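Local atomic coordinates of shikimate dehydrogenase (NADP(+)) (Listeria monocytogenes, PDB entry 3TNL), a protein that probably catalyses the reversible NADPH-linked reduction of 3-dehydroshikimate to shikimate in the chorismate pathway that leads to the aromatic amino acids. Residues Ile181-Arg186 against Ala192-Thr197. Numbering follows the deposited sequence.
Sequences ISIFNR and ANAEKT. With NAD (nicotinamide-adenine-dinucleotide), chain H.
I183 of strand 180-185 meets A194 and T197 of helix 191-204 in a buried, purely apolar contact within the beta-alpha-beta unit that continues into strand 208-213, part of the Rossmann-type NAD-binding domain. It illustrates how a nucleotide-binding fold divides its labour: the body of the strand packs against the helix, while residues at and just past the strand's carboxyl end hold the cofactor. I183 does the packing with two branches. CG1 lies beside the backbone N (chi1 -53°), which leaves CG2 anti to that N; CG2 comes to 4.3 Å from A194 CB, while the extended CG1 arm carries CD1 to 4.1 Å from T197 CG2. The side chains of I183 and T197 cross at about a right angle, and A194 and T197, one helical turn apart, receive one branch each. C170 of helix 164-175 and L211 of the neighbouring strand add to the apolar surroundings. Toward the cofactor, A194 touches A162 of the glycine-rich turn, and N193 ND2 donates a hydrogen bond to A162 O, tying the helix to that turn.

Beyond F184, whose ring meets F212, N185 and R186 take over the adenosine half of NAD. The amide of N185 spans the ribose diol: OD1 accepts from O3B of NAD at 2.7 Å, and ND2 donates to O2B of NAD at 3.2 Å. A further bond from N185 ND2 to R186 O, 2.9 Å long, meets a carbonyl lone pair but is bent (135°), the oxygen tilted out of the amide plane; it helps fix the amide's rotation. D188 forms a salt bridge with R186 NE and is itself hydrogen-bonded to NAD. The extended R186 side chain lays one guanidinium face over the adenine, its NH2 lying 3.3 Å from C6A of NAD.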
ATOM      1  N   ILE B 181      34.274  21.580   9.640  1.00 16.06           N
ATOM      2  CA  ILE B 181      33.292  21.002  10.549  1.00 15.71           C
ATOM      3  C   ILE B 181      34.002  20.440  11.763  1.00 16.16           C
ATOM      4  O   ILE B 181      34.914  19.621  11.643  1.00 16.75           O
ATOM      5  CB  ILE B 181      32.469  19.863   9.878  1.00 17.06           C
ATOM      6  CG1 ILE B 181      31.689  20.433   8.682  1.00 16.71           C
ATOM      7  CG2 ILE B 181      31.519  19.233  10.872  1.00 17.10           C
ATOM      8  CD1 ILE B 181      30.879  19.431   7.901  1.00 18.99           C
ATOM      9  N   SER B 182      33.598  20.906  12.938  1.00 15.25           N
ATOM     10  CA  SER B 182      34.085  20.402  14.191  1.00 15.61           C
ATOM     11  C   SER B 182      32.960  19.650  14.898  1.00 15.01           C
ATOM     12  O   SER B 182      31.940  20.241  15.254  1.00 15.63           O
ATOM     13  CB  SER B 182      34.635  21.490  15.079  1.00 15.22           C
ATOM     14  OG  SER B 182      35.790  22.057  14.455  1.00 17.28           O
ATOM     15  N   ILE B 183      33.180  18.348  15.078  1.00 15.35           N
ATOM     16  CA  ILE B 183      32.199  17.454  15.702  1.00 14.95           C
ATOM     17  C   ILE B 183      32.579  17.189  17.145  1.00 15.47           C
ATOM     18  O   ILE B 183      33.749  16.926  17.456  1.00 15.52           O
ATOM     19  CB  ILE B 183      32.165  16.083  14.974  1.00 14.71           C
ATOM     20  CG1 ILE B 183      31.956  16.273  13.456  1.00 14.26           C
ATOM     21  CG2 ILE B 183      31.127  15.121  15.619  1.00 15.35           C
ATOM     22  CD1 ILE B 183      32.168  15.006  12.617  1.00 18.03           C
ATOM     23  N   PHE B 184      31.571  17.234  18.017  1.00 14.22           N
ATOM     24  CA  PHE B 184      31.719  16.903  19.428  1.00 14.92           C
ATOM     25  C   PHE B 184      30.746  15.785  19.765  1.00 15.47           C
ATOM     26  O   PHE B 184      29.574  15.843  19.428  1.00 16.54           O
ATOM     27  CB  PHE B 184      31.465  18.091  20.339  1.00 13.41           C
ATOM     28  CG  PHE B 184      32.561  19.108  20.299  1.00 14.20           C
ATOM     29  CD1 PHE B 184      33.450  19.208  21.340  1.00 14.87           C
ATOM     30  CD2 PHE B 184      32.697  19.968  19.209  1.00 14.82           C
ATOM     31  CE1 PHE B 184      34.472  20.139  21.303  1.00 16.19           C
ATOM     32  CE2 PHE B 184      33.708  20.900  19.162  1.00 14.30           C
ATOM     33  CZ  PHE B 184      34.618  20.970  20.204  1.00 16.05           C
ATOM     34  N   ASN B 185      31.253  14.731  20.390  1.00 14.69           N
ATOM     35  CA  ASN B 185      30.405  13.637  20.795  1.00 14.28           C
ATOM     36  C   ASN B 185      30.958  13.033  22.079  1.00 17.45           C
ATOM     37  O   ASN B 185      32.177  13.057  22.321  1.00 17.28           O
ATOM     38  CB  ASN B 185      30.330  12.521  19.713  1.00 16.17           C
ATOM     39  CG  ASN B 185      29.080  11.663  19.866  1.00 15.90           C
ATOM     40  OD1 ASN B 185      27.982  12.117  19.474  1.00 19.45           O
ATOM     41  ND2 ASN B 185      29.217  10.461  20.461  1.00 17.39           N
ATOM     42  N   ARG B 186      30.075  12.486  22.906  1.00 17.65           N
ATOM     43  CA  ARG B 186      30.537  11.792  24.113  1.00 17.39           C
ATOM     44  C   ARG B 186      31.219  10.485  23.721  1.00 18.41           C
ATOM     45  O   ARG B 186      31.094  10.010  22.582  1.00 16.84           O
ATOM     46  CB  ARG B 186      29.391  11.512  25.092  1.00 17.36           C
ATOM     47  CG  ARG B 186      28.280  10.575  24.619  1.00 16.42           C
ATOM     48  CD  ARG B 186      27.315  10.289  25.724  1.00 14.84           C
ATOM     49  NE  ARG B 186      26.261   9.359  25.342  1.00 16.19           N
ATOM     50  CZ  ARG B 186      25.240   9.079  26.133  1.00 17.09           C
ATOM     51  NH1 ARG B 186      24.311   8.212  25.750  1.00 20.16           N
ATOM     52  NH2 ARG B 186      25.139   9.708  27.298  1.00 16.85           N
ATOM     53  N   ALA B 192      33.055   6.074  17.539  1.00 22.15           N
ATOM     54  CA  ALA B 192      33.723   5.434  16.399  1.00 22.50           C
ATOM     55  C   ALA B 192      33.104   5.792  15.042  1.00 20.91           C
ATOM     56  O   ALA B 192      33.797   5.896  14.030  1.00 22.00           O
ATOM     57  CB  ALA B 192      33.794   3.918  16.577  1.00 23.33           C
ATOM     58  N   ASN B 193      31.794   5.987  15.013  1.00 20.62           N
ATOM     59  CA  ASN B 193      31.122   6.399  13.796  1.00 20.33           C
ATOM     60  C   ASN B 193      31.558   7.820  13.436  1.00 18.49           C
ATOM     61  O   ASN B 193      31.766   8.153  12.282  1.00 18.31           O
ATOM     62  CB  ASN B 193      29.605   6.388  13.955  1.00 21.30           C
ATOM     63  CG  ASN B 193      28.911   6.694  12.660  1.00 23.48           C
ATOM     64  OD1 ASN B 193      29.187   6.049  11.631  1.00 26.43           O
ATOM     65  ND2 ASN B 193      28.022   7.701  12.676  1.00 25.44           N
ATOM     66  N   ALA B 194      31.672   8.687  14.442  1.00 19.12           N
ATOM     67  CA  ALA B 194      32.123  10.053  14.171  1.00 18.11           C
ATOM     68  C   ALA B 194      33.559  10.031  13.600  1.00 17.88           C
ATOM     69  O   ALA B 194      33.900  10.846  12.728  1.00 17.20           O
ATOM     70  CB  ALA B 194      32.057  10.927  15.438  1.00 19.27           C
ATOM     71  N   GLU B 195      34.392   9.105  14.088  1.00 18.94           N
ATOM     72  CA  GLU B 195      35.784   8.988  13.578  1.00 20.44           C
ATOM     73  C   GLU B 195      35.724   8.612  12.084  1.00 19.98           C
ATOM     74  O   GLU B 195      36.476   9.145  11.266  1.00 20.68           O
ATOM     75  CB  GLU B 195      36.595   8.000  14.398  1.00 22.10           C
ATOM     76  CG  GLU B 195      36.923   8.485  15.799  1.00 22.14           C
ATOM     77  CD  GLU B 195      37.607   7.409  16.662  1.00 28.74           C
ATOM     78  OE1 GLU B 195      37.126   6.265  16.676  1.00 30.29           O
ATOM     79  OE2 GLU B 195      38.598   7.732  17.358  1.00 35.19           O
ATOM     80  N   LYS B 196      34.815   7.709  11.735  1.00 19.29           N
ATOM     81  CA  LYS B 196      34.631   7.345  10.325  1.00 19.93           C
ATOM     82  C   LYS B 196      34.140   8.540   9.488  1.00 19.68           C
ATOM     83  O   LYS B 196      34.627   8.781   8.374  1.00 20.84           O
ATOM     84  CB  LYS B 196      33.677   6.146  10.188  1.00 20.90           C
ATOM     85  CG  LYS B 196      34.340   4.795  10.519  1.00 28.17           C
ATOM     86  CD  LYS B 196      33.503   3.599  10.008  1.00 38.47           C
ATOM     87  CE  LYS B 196      32.118   3.502  10.629  1.00 42.07           C
ATOM     88  NZ  LYS B 196      31.376   2.286  10.126  1.00 44.01           N
ATOM     89  N   THR B 197      33.214   9.337  10.034  1.00 17.96           N
ATOM     90  CA  THR B 197      32.720  10.507   9.340  1.00 17.76           C
ATOM     91  C   THR B 197      33.861  11.503   9.050  1.00 17.24           C
ATOM     92  O   THR B 197      33.938  12.065   7.958  1.00 19.12           O
ATOM     93  CB  THR B 197      31.624  11.139  10.147  1.00 16.58           C
ATOM     94  OG1 THR B 197      30.540  10.195  10.238  1.00 17.87           O
ATOM     95  CG2 THR B 197      31.143  12.464   9.533  1.00 17.87           C
TER
HETATM   96  PA  NAD H 292      20.908   8.378  17.062  1.00 22.52           P
HETATM   97  O1A NAD H 292      20.365   7.398  18.099  1.00 24.66           O
HETATM   98  O2A NAD H 292      21.313   7.838  15.704  1.00 22.59           O
HETATM   99  O5B NAD H 292      22.109   9.230  17.737  1.00 21.80           O
HETATM  100  C5B NAD H 292      22.065   9.763  19.061  1.00 17.88           C
HETATM  101  C4B NAD H 292      23.169  10.813  19.228  1.00 17.10           C
HETATM  102  O4B NAD H 292      22.969  11.510  20.468  1.00 17.55           O
HETATM  103  C3B NAD H 292      24.543  10.193  19.389  1.00 15.74           C
HETATM  104  O3B NAD H 292      25.519  11.128  18.864  1.00 17.42           O
HETATM  105  C2B NAD H 292      24.742  10.067  20.881  1.00 15.14           C
HETATM  106  O2B NAD H 292      26.107  10.104  21.275  1.00 17.21           O
HETATM  107  C1B NAD H 292      24.032  11.310  21.375  1.00 15.64           C
HETATM  108  N9A NAD H 292      23.511  11.283  22.747  1.00 16.50           N
HETATM  109  C8A NAD H 292      22.398  10.623  23.147  1.00 20.22           C
HETATM  110  N7A NAD H 292      22.176  10.876  24.454  1.00 19.27           N
HETATM  111  C5A NAD H 292      23.133  11.718  24.919  1.00 15.99           C
HETATM  112  C6A NAD H 292      23.453  12.332  26.113  1.00 15.09           C
HETATM  113  N6A NAD H 292      22.686  12.153  27.193  1.00 18.64           N
HETATM  114  N1A NAD H 292      24.512  13.168  26.183  1.00 16.37           N
HETATM  115  C2A NAD H 292      25.304  13.375  25.101  1.00 16.11           C
HETATM  116  N3A NAD H 292      25.062  12.808  23.898  1.00 15.96           N
HETATM  117  C4A NAD H 292      23.998  11.984  23.763  1.00 15.85           C
HETATM  118  O3  NAD H 292      19.783   9.506  16.918  1.00 22.21           O
HETATM  119  PN  NAD H 292      19.394  10.342  15.601  1.00 23.05           P
HETATM  120  O1N NAD H 292      18.451   9.573  14.709  1.00 27.63           O
HETATM  121  O2N NAD H 292      20.653  10.982  15.013  1.00 22.44           O
HETATM  122  O5D NAD H 292      18.456  11.514  16.187  1.00 25.20           O
HETATM  123  C5D NAD H 292      19.027  12.468  17.075  1.00 25.94           C
HETATM  124  C4D NAD H 292      17.983  13.561  17.192  1.00 25.71           C
HETATM  125  O4D NAD H 292      17.681  14.073  15.882  1.00 30.32           O
HETATM  126  C3D NAD H 292      16.675  13.024  17.751  1.00 30.50           C
HETATM  127  O3D NAD H 292      16.226  13.912  18.780  1.00 34.67           O
HETATM  128  C2D NAD H 292      15.722  13.028  16.568  1.00 31.18           C
HETATM  129  O2D NAD H 292      14.337  13.165  16.957  1.00 32.23           O
HETATM  130  C1D NAD H 292      16.254  14.200  15.753  1.00 30.00           C
HETATM  131  N1N NAD H 292      15.953  14.189  14.319  1.00 31.14           N
HETATM  132  C2N NAD H 292      15.292  15.227  13.772  1.00 30.79           C
HETATM  133  C3N NAD H 292      15.011  15.253  12.411  1.00 28.23           C
HETATM  134  C7N NAD H 292      14.282  16.392  11.776  1.00 31.70           C
HETATM  135  O7N NAD H 292      13.754  16.148  10.691  1.00 33.03           O
HETATM  136  N7N NAD H 292      14.260  17.603  12.373  1.00 23.40           N
HETATM  137  C4N NAD H 292      15.422  14.178  11.607  1.00 30.95           C
HETATM  138  C5N NAD H 292      16.108  13.119  12.195  1.00 30.35           C
HETATM  139  C6N NAD H 292      16.362  13.141  13.566  1.00 31.03           C